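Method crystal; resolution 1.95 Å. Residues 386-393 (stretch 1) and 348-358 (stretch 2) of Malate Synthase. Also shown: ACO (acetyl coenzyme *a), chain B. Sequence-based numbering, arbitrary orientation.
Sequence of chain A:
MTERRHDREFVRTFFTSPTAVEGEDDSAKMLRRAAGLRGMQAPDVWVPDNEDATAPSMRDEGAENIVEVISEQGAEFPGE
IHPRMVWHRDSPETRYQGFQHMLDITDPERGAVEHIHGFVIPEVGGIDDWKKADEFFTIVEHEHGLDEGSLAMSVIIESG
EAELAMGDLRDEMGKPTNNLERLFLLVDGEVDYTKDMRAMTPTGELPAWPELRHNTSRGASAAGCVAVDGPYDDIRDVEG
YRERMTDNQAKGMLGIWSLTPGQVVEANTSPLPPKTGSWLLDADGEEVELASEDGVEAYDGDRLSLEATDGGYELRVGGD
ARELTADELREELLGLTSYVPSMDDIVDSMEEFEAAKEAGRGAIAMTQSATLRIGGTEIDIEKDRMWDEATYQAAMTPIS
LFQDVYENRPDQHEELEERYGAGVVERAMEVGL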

# COMPACT_ATOMS: atom_id res chain seq x y z
N MET A 386 2.36 -22.91 -15.12
CA MET A 386 3.25 -22.38 -16.17
C MET A 386 4.59 -21.96 -15.55
O MET A 386 4.61 -21.21 -14.56
CB MET A 386 2.56 -21.23 -16.92
CG MET A 386 3.24 -20.69 -18.21
SD MET A 386 4.65 -19.54 -17.96
CE MET A 386 3.85 -18.25 -16.95
N TRP A 387 5.68 -22.52 -16.08
CA TRP A 387 7.06 -22.18 -15.76
C TRP A 387 7.77 -21.54 -16.96
O TRP A 387 7.64 -21.99 -18.12
CB TRP A 387 7.93 -23.36 -15.32
CG TRP A 387 7.76 -23.70 -13.87
CD1 TRP A 387 6.61 -24.09 -13.29
CD2 TRP A 387 8.76 -23.73 -12.85
NE1 TRP A 387 6.82 -24.36 -11.95
CE2 TRP A 387 8.13 -24.09 -11.65
CE3 TRP A 387 10.12 -23.40 -12.80
CZ2 TRP A 387 8.81 -24.19 -10.43
CZ3 TRP A 387 10.79 -23.51 -11.60
CH2 TRP A 387 10.14 -23.89 -10.43
N ASP A 388 8.50 -20.47 -16.64
CA ASP A 388 9.50 -19.88 -17.50
C ASP A 388 10.67 -19.35 -16.68
O ASP A 388 10.75 -19.63 -15.48
CB ASP A 388 8.88 -18.91 -18.50
CG ASP A 388 8.24 -17.68 -17.87
OD1 ASP A 388 8.56 -17.28 -16.72
OD2 ASP A 388 7.45 -17.04 -18.60
N GLU A 389 11.59 -18.66 -17.35
CA GLU A 389 12.87 -18.22 -16.79
C GLU A 389 12.63 -17.38 -15.53
O GLU A 389 13.33 -17.55 -14.54
CB GLU A 389 13.66 -17.42 -17.85
CG GLU A 389 14.96 -16.79 -17.37
CD GLU A 389 16.02 -17.80 -16.94
OE1 GLU A 389 15.89 -19.00 -17.22
OE2 GLU A 389 17.02 -17.40 -16.32
N ALA A 390 11.58 -16.57 -15.56
CA ALA A 390 11.18 -15.77 -14.38
C ALA A 390 10.84 -16.70 -13.21
O ALA A 390 11.20 -16.47 -12.06
CB ALA A 390 10.00 -14.87 -14.73
N THR A 391 10.07 -17.74 -13.49
CA THR A 391 9.65 -18.66 -12.46
C THR A 391 10.88 -19.32 -11.84
O THR A 391 10.97 -19.55 -10.62
CB THR A 391 8.76 -19.81 -13.04
OG1 THR A 391 7.89 -19.31 -14.05
CG2 THR A 391 7.96 -20.50 -11.96
N TYR A 392 11.77 -19.74 -12.73
CA TYR A 392 13.03 -20.27 -12.29
C TYR A 392 13.76 -19.27 -11.38
O TYR A 392 14.23 -19.63 -10.29
CB TYR A 392 13.83 -20.52 -13.58
CG TYR A 392 15.23 -20.92 -13.30
CD1 TYR A 392 15.52 -22.20 -12.85
CD2 TYR A 392 16.29 -20.04 -13.51
CE1 TYR A 392 16.80 -22.59 -12.60
CE2 TYR A 392 17.59 -20.41 -13.21
CZ TYR A 392 17.84 -21.70 -12.77
OH TYR A 392 19.11 -22.14 -12.50
N GLN A 393 13.95 -18.03 -11.84
CA GLN A 393 14.68 -17.04 -11.02
C GLN A 393 13.98 -16.86 -9.66
O GLN A 393 14.61 -16.89 -8.57
CB GLN A 393 14.70 -15.71 -11.83
CG GLN A 393 15.60 -15.75 -13.04
CD GLN A 393 17.04 -16.10 -12.66
OE1 GLN A 393 17.51 -15.82 -11.55
NE2 GLN A 393 17.74 -16.77 -13.58
N1A ACO B . -0.45 -18.79 -27.74
C2A ACO B . -0.90 -19.46 -28.82
N3A ACO B . -1.43 -20.69 -28.70
C4A ACO B . -1.53 -21.34 -27.51
C5A ACO B . -1.05 -20.63 -26.31
C6A ACO B . -0.44 -19.29 -26.49
N6A ACO B . 0.03 -18.69 -25.36
N7A ACO B . -1.23 -21.44 -25.26
C8A ACO B . -1.77 -22.58 -25.74
N9A ACO B . -1.99 -22.51 -27.06
C1B ACO B . -2.61 -23.61 -27.86
C2B ACO B . -2.07 -24.93 -27.33
O2B ACO B . -0.83 -25.22 -27.97
C3B ACO B . -3.18 -25.91 -27.65
O3B ACO B . -2.99 -26.15 -29.05
P3B ACO B . -3.49 -27.47 -29.89
O7A ACO B . -4.70 -26.86 -30.57
O8A ACO B . -3.72 -28.46 -28.76
O9A ACO B . -2.35 -27.88 -30.79
C4B ACO B . -4.42 -25.07 -27.43
O4B ACO B . -4.03 -23.71 -27.70
C5B ACO B . -4.90 -25.13 -25.98
O5B ACO B . -3.73 -25.15 -25.16
P1A ACO B . -3.79 -25.51 -23.60
O1A ACO B . -4.15 -26.93 -23.29
O2A ACO B . -4.75 -24.50 -23.03
O3A ACO B . -2.36 -25.26 -22.92
P2A ACO B . -1.12 -26.25 -23.14
O4A ACO B . -1.25 -26.46 -24.61
O5A ACO B . -1.10 -27.21 -21.97
O6A ACO B . 0.22 -25.37 -22.87
CBP ACO B . 1.58 -23.53 -21.97
CCP ACO B . 0.47 -24.56 -21.71
CDP ACO B . 2.89 -24.22 -22.34
CEP ACO B . 1.81 -22.80 -20.65
CAP ACO B . 1.24 -22.56 -23.11
OAP ACO B . -0.10 -22.15 -22.84
C9P ACO B . 2.12 -21.33 -23.17
O9P ACO B . 3.29 -21.43 -23.54
N8P ACO B . 1.56 -20.18 -22.77
C7P ACO B . 2.34 -18.95 -22.81
C6P ACO B . 3.41 -18.87 -21.72
C5P ACO B . 3.92 -17.43 -21.76
O5P ACO B . 3.43 -16.64 -22.57
N4P ACO B . 4.84 -17.12 -20.85
C3P ACO B . 5.42 -15.80 -20.69
C2P ACO B . 4.40 -14.79 -20.16
S1P ACO B . 4.63 -15.00 -18.42
C ACO B . 6.00 -14.16 -17.92
O ACO B . 6.86 -13.76 -18.69
CH3 ACO B . 6.17 -13.95 -16.45
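Stretch 2 (348-358) DSMEEFEAAKE

Stretch 2 is helical throughout, with phi/psi values near -60/-47 and an unbroken series of i to i+4 backbone hydrogen bonds running from E352 N to D348 O (3.0 Å) through E358 N to E354 O (3.0 Å). Stretch 1 carries the last part of a strand that begins earlier in the chain, including M386 and W387, and is helical from E389 onward. D388 is the N-cap: its OD1 accepts a weak bond from A390 N at 3.3 Å, while its own N donates to T391 OG1 at 2.9 Å. The two helices run roughly antiparallel, with a signed crossing angle of -153° and axes 10.1 Å apart at closest approach. The register agrees with this direction: Y392 CA lies 5.9 Å from M350 CA, whereas the earlier E389 CA lies 8.0 Å from the later K357 CA.

S349, F353 and K357, spaced four residues apart, all direct CA-to-CB toward stretch 1. F353, chi1 t, fits against the start of the stretch 1 helix, its CE1 3.3 Å from D388 CA and its CZ 3.2 Å from E389 N; D388 O lies over one face of its ring. Y392 CB packs 3.7 Å from F353 CD2, but the two rings barely overlap: their planes meet at 28° and their centroids are 5.9 Å apart. W387 extends the apolar contact toward the start of stretch 2, with CE3 3.9 Å from F353 CB and CH2 3.5 Å from S349 CB. M350 starts sideways, yet its end reaches Y392, placing CE 3.3 Å from Y392 CE1 and SD 5.0 Å from the ring centroid. Toward the other end of the helix, K357 NZ donates to E389 OE1 at 3.1 Å, a hydrogen bond within a salt bridge. E389 OE2 meanwhile accepts from Q393 NE2 at 2.9 Å, so both carboxylate oxygens are engaged.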

# COMPACT_ATOMS: atom_id res chain seq x y z
N ASP A 348 14.96 -29.68 -7.88
CA ASP A 348 14.41 -30.54 -8.92
C ASP A 348 13.59 -29.72 -9.93
O ASP A 348 13.78 -29.87 -11.16
CB ASP A 348 13.48 -31.63 -8.31
CG ASP A 348 14.24 -32.79 -7.63
OD1 ASP A 348 15.47 -32.88 -7.78
OD2 ASP A 348 13.60 -33.62 -6.92
N SER A 349 12.66 -28.89 -9.44
CA SER A 349 11.85 -28.08 -10.36
C SER A 349 12.72 -27.20 -11.25
O SER A 349 12.41 -27.02 -12.43
CB SER A 349 10.85 -27.21 -9.61
OG SER A 349 10.16 -28.02 -8.68
N MET A 350 13.83 -26.74 -10.70
CA MET A 350 14.73 -25.83 -11.41
C MET A 350 15.54 -26.50 -12.53
O MET A 350 15.60 -25.97 -13.66
CB MET A 350 15.62 -25.09 -10.40
CG MET A 350 14.93 -23.94 -9.62
SD MET A 350 15.99 -23.12 -8.40
CE MET A 350 17.42 -22.67 -9.38
N GLU A 351 16.13 -27.65 -12.22
CA GLU A 351 16.85 -28.51 -13.19
C GLU A 351 15.95 -29.01 -14.32
O GLU A 351 16.28 -28.82 -15.49
CB GLU A 351 17.58 -29.66 -12.51
CG GLU A 351 18.83 -29.16 -11.77
CD GLU A 351 19.33 -30.12 -10.69
OE1 GLU A 351 20.36 -29.81 -10.06
OE2 GLU A 351 18.73 -31.18 -10.43
N GLU A 352 14.77 -29.53 -13.95
CA GLU A 352 13.71 -29.80 -14.92
C GLU A 352 13.39 -28.61 -15.84
O GLU A 352 13.27 -28.78 -17.06
CB GLU A 352 12.42 -30.34 -14.27
CG GLU A 352 11.29 -30.52 -15.31
CD GLU A 352 9.90 -30.92 -14.81
OE1 GLU A 352 8.97 -30.82 -15.64
OE2 GLU A 352 9.71 -31.33 -13.63
N PHE A 353 13.24 -27.41 -15.29
CA PHE A 353 12.96 -26.25 -16.15
C PHE A 353 14.15 -25.89 -17.06
O PHE A 353 13.94 -25.59 -18.25
CB PHE A 353 12.49 -24.99 -15.39
CG PHE A 353 12.51 -23.77 -16.27
CD1 PHE A 353 11.45 -23.52 -17.13
CD2 PHE A 353 13.65 -22.98 -16.33
CE1 PHE A 353 11.48 -22.46 -18.00
CE2 PHE A 353 13.70 -21.91 -17.19
CZ PHE A 353 12.62 -21.65 -18.03
N GLU A 354 15.34 -25.84 -16.46
CA GLU A 354 16.66 -25.61 -17.06
C GLU A 354 16.85 -26.44 -18.35
O GLU A 354 17.15 -25.88 -19.42
CB GLU A 354 17.69 -25.96 -15.96
CG GLU A 354 19.15 -25.51 -16.02
CD GLU A 354 19.92 -25.84 -14.72
OE1 GLU A 354 20.13 -27.03 -14.37
OE2 GLU A 354 20.32 -24.90 -13.98
N ALA A 355 16.66 -27.76 -18.24
CA ALA A 355 16.63 -28.73 -19.34
C ALA A 355 15.60 -28.40 -20.45
O ALA A 355 15.94 -28.42 -21.64
CB ALA A 355 16.44 -30.15 -18.80
N ALA A 356 14.36 -28.09 -20.08
CA ALA A 356 13.34 -27.68 -21.06
C ALA A 356 13.75 -26.46 -21.90
O ALA A 356 13.63 -26.47 -23.13
CB ALA A 356 11.97 -27.48 -20.39
N LYS A 357 14.25 -25.42 -21.22
CA LYS A 357 14.71 -24.18 -21.87
C LYS A 357 15.89 -24.46 -22.81
O LYS A 357 15.91 -23.99 -23.95
CB LYS A 357 15.05 -23.09 -20.82
CG LYS A 357 15.80 -21.86 -21.33
CD LYS A 357 16.28 -20.96 -20.21
CE LYS A 357 17.73 -21.21 -19.78
NZ LYS A 357 18.21 -20.13 -18.86
N GLU A 358 16.87 -25.23 -22.33
CA GLU A 358 18.03 -25.61 -23.12
C GLU A 358 17.66 -26.38 -24.39
O GLU A 358 18.25 -26.17 -25.45
CB GLU A 358 19.06 -26.35 -22.26
CG GLU A 358 19.93 -25.39 -21.43
CD GLU A 358 20.99 -26.10 -20.59
OE1 GLU A 358 21.70 -26.96 -21.15
OE2 GLU A 358 21.11 -25.78 -19.39